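Local atomic coordinates of fimbrin (Schizosaccharomyces pombe, PDB entry 1RT8), a protein that binds and crosslinks actin filaments and takes part in cell polarity, cytokinesis, mating and spore formation. Residues K19-N22 and S23-G27; D64-E68 and R69-K73. All blocks are in the same frame, centred on the assembly; numbering follows the deposited sequence.

Contacts 1 and 2 both belong to the first calponin-homology domain, within the first actin-binding region, and they follow one another along the chain. Their centres are about 18 Å apart and their nearest atoms about 8 Å, so they do not touch. What joins them is helix 52-61. Contact 1, the end of helix 11-25, lays Leu25 on Ile53 and Lys56 of that helix; contact 2, a turn in the loop that follows it, sends Glu68 back to a salt bridge with the same Lys56. Residues 64-73 also meet helix 467-483 of the fourth calponin-homology domain, while side chains between Lys19 and Leu25 lie on neighbours from the first, among them helices 52-61 and 117-131.

Contact 1. Residues K19-N22 and S23-G27; sequences KHIN and SVLAG
Ser23 turns OG into the slot between its own backbone N and carbonyl carbon (chi1 69°), and this swings the hydroxyl back up the helix onto the carbonyl of His20. In Ile21 and Leu25, one turn apart, the side chains run side by side and point the same way; Ile21 sets CG1 beside its backbone N (chi1 -63°), which puts CG2 anti to that N and makes this methyl the branch that faces Leu25. These are local contacts in the last turns of helix 11-25. His20 O takes two donors from the same face of its plane: Val24 N, in the ordinary helical bond at 3.1 Å, and Ser23 OG at 3.0 Å. The hydroxyl comes in at a C=O...O angle of 123°, well off the carbonyl direction, and is tied to the backbone. On the buried side, Ile21 CG2 and Leu25 CD1 press together at 3.4 Å, tighter than usual for two methyls, and Leu25 CG follows at 3.8 Å from Ile21 CG2. An alanine at Leu25 would lack CG and both methyls, which would probably deprive Ile21 CG2 of its closest partner in this turn and open a gap toward helix 52-61. On that helix Leu25 lies on Ile53 and Lys56 and His20 on Leu57; Ile21 turns to Val124 and His20 also to Ile128, both on helix 117-131.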
loop_
_atom_site.group_PDB
_atom_site.type_symbol
_atom_site.label_atom_id
_atom_site.label_comp_id
_atom_site.label_asym_id
_atom_site.label_seq_id
_atom_site.Cartn_x
_atom_site.Cartn_y
_atom_site.Cartn_z
ATOM N N LYS A 19 4.696 14.402 16.183
ATOM C CA LYS A 19 4.360 15.781 15.851
ATOM C C LYS A 19 3.520 15.805 14.579
ATOM O O LYS A 19 2.517 16.520 14.494
ATOM C CB LYS A 19 5.629 16.615 15.664
ATOM C CG LYS A 19 6.440 16.794 16.941
ATOM C CD LYS A 19 7.634 17.723 16.733
ATOM C CE LYS A 19 7.200 19.130 16.330
ATOM N NZ LYS A 19 8.351 20.079 16.311
ATOM N N HIS A 20 3.920 15.016 13.589
ATOM C CA HIS A 20 3.170 14.959 12.342
ATOM C C HIS A 20 1.758 14.460 12.627
ATOM O O HIS A 20 0.782 14.964 12.072
ATOM C CB HIS A 20 3.860 14.031 11.333
ATOM C CG HIS A 20 3.003 13.683 10.156
ATOM N ND1 HIS A 20 2.228 12.544 10.110
ATOM C CD2 HIS A 20 2.761 14.348 9.001
ATOM C CE1 HIS A 20 1.547 12.521 8.979
ATOM N NE2 HIS A 20 1.852 13.605 8.287
ATOM N N ILE A 21 1.649 13.471 13.504
ATOM C CA ILE A 21 0.342 12.921 13.844
ATOM C C ILE A 21 -0.507 13.952 14.586
ATOM O O ILE A 21 -1.725 13.996 14.426
ATOM C CB ILE A 21 0.483 11.640 14.694
ATOM C CG1 ILE A 21 1.208 10.563 13.877
ATOM C CG2 ILE A 21 -0.889 11.146 15.122
ATOM C CD1 ILE A 21 1.540 9.317 14.657
ATOM N N ASN A 22 0.143 14.786 15.393
ATOM C CA ASN A 22 -0.559 15.827 16.139
ATOM C C ASN A 22 -1.222 16.838 15.208
ATOM O O ASN A 22 -2.377 17.214 15.415
ATOM C CB ASN A 22 0.413 16.551 17.078
ATOM C CG ASN A 22 0.770 15.717 18.293
ATOM O OD1 ASN A 22 1.765 15.971 18.976
ATOM N ND2 ASN A 22 -0.049 14.716 18.575
ATOM N N SER A 23 -0.501 17.268 14.176
ATOM C CA SER A 23 -1.049 18.248 13.242
ATOM C C SER A 23 -2.127 17.664 12.335
ATOM O O SER A 23 -3.067 18.360 11.949
ATOM C CB SER A 23 0.066 18.851 12.384
ATOM O OG SER A 23 0.590 17.895 11.482
ATOM N N VAL A 24 -1.992 16.386 12.001
ATOM C CA VAL A 24 -2.960 15.727 11.135
ATOM C C VAL A 24 -4.265 15.420 11.872
ATOM O O VAL A 24 -5.351 15.532 11.297
ATOM C CB VAL A 24 -2.380 14.413 10.548
ATOM C CG1 VAL A 24 -2.010 13.463 11.664
ATOM C CG2 VAL A 24 -3.391 13.765 9.629
ATOM N N LEU A 25 -4.156 15.043 13.141
ATOM C CA LEU A 25 -5.333 14.720 13.942
ATOM C C LEU A 25 -5.873 15.958 14.654
ATOM O O LEU A 25 -6.938 15.917 15.277
ATOM C CB LEU A 25 -4.985 13.646 14.973
ATOM C CG LEU A 25 -4.391 12.352 14.414
ATOM C CD1 LEU A 25 -4.257 11.339 15.535
ATOM C CD2 LEU A 25 -5.279 11.802 13.311
ATOM N N ALA A 26 -5.113 17.047 14.545
ATOM C CA ALA A 26 -5.425 18.347 15.144
ATOM C C ALA A 26 -6.765 18.441 15.866
ATOM O O ALA A 26 -6.842 18.284 17.089
ATOM C CB ALA A 26 -5.340 19.435 14.071
ATOM N N GLY A 27 -7.819 18.715 15.107
ATOM C CA GLY A 27 -9.133 18.833 15.707
ATOM C C GLY A 27 -10.093 17.766 15.230
ATOM O O GLY A 27 -11.241 18.058 14.895
#

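Contact 2. Residues D64-E68 and R69-K73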
loop_
_atom_site.group_PDB
_atom_site.type_symbol
_atom_site.label_atom_id
_atom_site.label_comp_id
_atom_site.label_asym_id
_atom_site.label_seq_id
_atom_site.Cartn_x
_atom_site.Cartn_y
_atom_site.Cartn_z
ATOM N N ASP A 64 -10.157 7.722 2.223
ATOM C CA ASP A 64 -11.229 6.750 1.983
ATOM C C ASP A 64 -10.845 5.270 2.057
ATOM O O ASP A 64 -11.573 4.413 1.552
ATOM C CB ASP A 64 -11.884 7.020 0.625
ATOM C CG ASP A 64 -12.345 8.452 0.477
ATOM O OD1 ASP A 64 -13.209 8.886 1.273
ATOM O OD2 ASP A 64 -11.838 9.145 -0.435
ATOM N N THR A 65 -9.718 4.959 2.682
ATOM C CA THR A 65 -9.316 3.563 2.795
ATOM C C THR A 65 -10.226 2.878 3.806
ATOM O O THR A 65 -10.653 1.736 3.615
ATOM C CB THR A 65 -7.857 3.441 3.264
ATOM O OG1 THR A 65 -6.999 4.065 2.305
ATOM C CG2 THR A 65 -7.464 1.983 3.413
ATOM N N ILE A 66 -10.538 3.588 4.880
ATOM C CA ILE A 66 -11.388 3.038 5.925
ATOM C C ILE A 66 -12.680 3.829 6.115
ATOM O O ILE A 66 -12.645 5.057 6.216
ATOM C CB ILE A 66 -10.634 3.016 7.271
ATOM C CG1 ILE A 66 -9.367 2.168 7.144
ATOM C CG2 ILE A 66 -11.533 2.478 8.370
ATOM C CD1 ILE A 66 -8.438 2.284 8.337
ATOM N N ASP A 67 -13.813 3.125 6.141
ATOM C CA ASP A 67 -15.119 3.746 6.385
ATOM C C ASP A 67 -15.119 3.737 7.897
ATOM O O ASP A 67 -15.366 2.700 8.514
ATOM C CB ASP A 67 -16.265 2.863 5.876
ATOM C CG ASP A 67 -17.647 3.481 6.123
ATOM O OD1 ASP A 67 -17.839 4.140 7.176
ATOM O OD2 ASP A 67 -18.547 3.291 5.271
ATOM N N GLU A 68 -14.828 4.887 8.495
ATOM C CA GLU A 68 -14.735 4.980 9.944
ATOM C C GLU A 68 -15.972 4.567 10.732
ATOM O O GLU A 68 -15.894 4.345 11.940
ATOM C CB GLU A 68 -14.285 6.386 10.334
ATOM C CG GLU A 68 -13.069 6.840 9.542
ATOM C CD GLU A 68 -12.406 8.070 10.136
ATOM O OE1 GLU A 68 -13.081 8.798 10.893
ATOM O OE2 GLU A 68 -11.213 8.312 9.834
ATOM N N ARG A 69 -17.111 4.442 10.067
ATOM C CA ARG A 69 -18.305 4.025 10.788
ATOM C C ARG A 69 -18.232 2.563 11.245
ATOM O O ARG A 69 -19.128 2.099 11.944
ATOM C CB ARG A 69 -19.546 4.234 9.926
ATOM C CG ARG A 69 -19.809 5.695 9.603
ATOM C CD ARG A 69 -20.905 5.804 8.587
ATOM N NE ARG A 69 -20.611 4.991 7.413
ATOM C CZ ARG A 69 -21.475 4.763 6.432
ATOM N NH1 ARG A 69 -22.690 5.289 6.489
ATOM N NH2 ARG A 69 -21.129 4.007 5.397
ATOM N N VAL A 70 -17.179 1.837 10.854
ATOM C CA VAL A 70 -17.026 0.435 11.279
ATOM C C VAL A 70 -16.210 0.354 12.571
ATOM O O VAL A 70 -16.187 -0.679 13.244
ATOM C CB VAL A 70 -16.286 -0.451 10.219
ATOM C CG1 VAL A 70 -16.980 -0.372 8.869
ATOM C CG2 VAL A 70 -14.824 -0.037 10.111
ATOM N N LEU A 71 -15.545 1.450 12.920
ATOM C CA LEU A 71 -14.714 1.483 14.113
ATOM C C LEU A 71 -15.492 1.736 15.392
ATOM O O LEU A 71 -16.448 2.513 15.403
ATOM C CB LEU A 71 -13.648 2.575 13.977
ATOM C CG LEU A 71 -12.689 2.474 12.792
ATOM C CD1 LEU A 71 -11.916 3.769 12.646
ATOM C CD2 LEU A 71 -11.752 1.292 13.001
ATOM N N ASN A 72 -15.078 1.072 16.467
ATOM C CA ASN A 72 -15.695 1.270 17.774
ATOM C C ASN A 72 -15.089 2.589 18.223
ATOM O O ASN A 72 -13.862 2.725 18.248
ATOM C CB ASN A 72 -15.291 0.150 18.722
ATOM C CG ASN A 72 -15.764 -1.201 18.243
ATOM O OD1 ASN A 72 -16.934 -1.373 17.929
ATOM N ND2 ASN A 72 -14.856 -2.169 18.182
ATOM N N LYS A 73 -15.929 3.553 18.589
ATOM C CA LYS A 73 -15.420 4.872 18.948
ATOM C C LYS A 73 -15.520 5.387 20.379
ATOM O O LYS A 73 -15.948 6.520 20.592
ATOM C CB LYS A 73 -16.040 5.909 18.007
ATOM C CG LYS A 73 -15.729 5.656 16.544
ATOM C CD LYS A 73 -16.473 6.606 15.634
ATOM C CE LYS A 73 -16.160 6.318 14.177
ATOM N NZ LYS A 73 -16.920 7.208 13.247
#
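Asp67 and Arg69 meet with carboxylate and guanidinium only 3° from coplanar, although their side chains run obliquely across one another. The turn beneath them is an Asx turn leading into a short 3-10 segment, in the loop between helices 52-61 and 82-99 of the first calponin-homology domain. Arg69 presents its side to the acid. NE donates a hydrogen bond to Asp67 OD1 at 2.9 Å and NH2 one to Asp67 OD2 at 2.7 Å, each oxygen using its syn lone pair and each bond close to straight. Two parallel bonds of this kind fix the rotation of both groups. The arginine chain is bent at chi3 (-54°), which brings the guanidinium back to the carboxylate, edge to edge with it.

Asp67 OD1 is gripped a second time: Arg69 N reaches it from the anti side at 3.0 Å, and this closes the Asx turn. Backbone bonds from Val70 N to Asp67 O and from Leu71 N to Glu68 O then carry the chain round.

Ile66 faces the other way, its CG2 loosely against Val70 CG2 and Leu71 CD1. Ile66 and Leu71 also lie on helices 52-61 and 82-99, while Val70 rests on Leu476, Ser479 and Ile480 of helix 467-483, from the fourth calponin-homology domain, so the turn sits where the two domains meet. The carboxylate of Glu68 finds its partners outside the turn, in a salt bridge with Lys56 and a hydrogen bond with Asn59. Lys73, extended, brings only its far end to Glu68: CE lies 3.0 Å from Glu68 O, a contact and not a hydrogen bond.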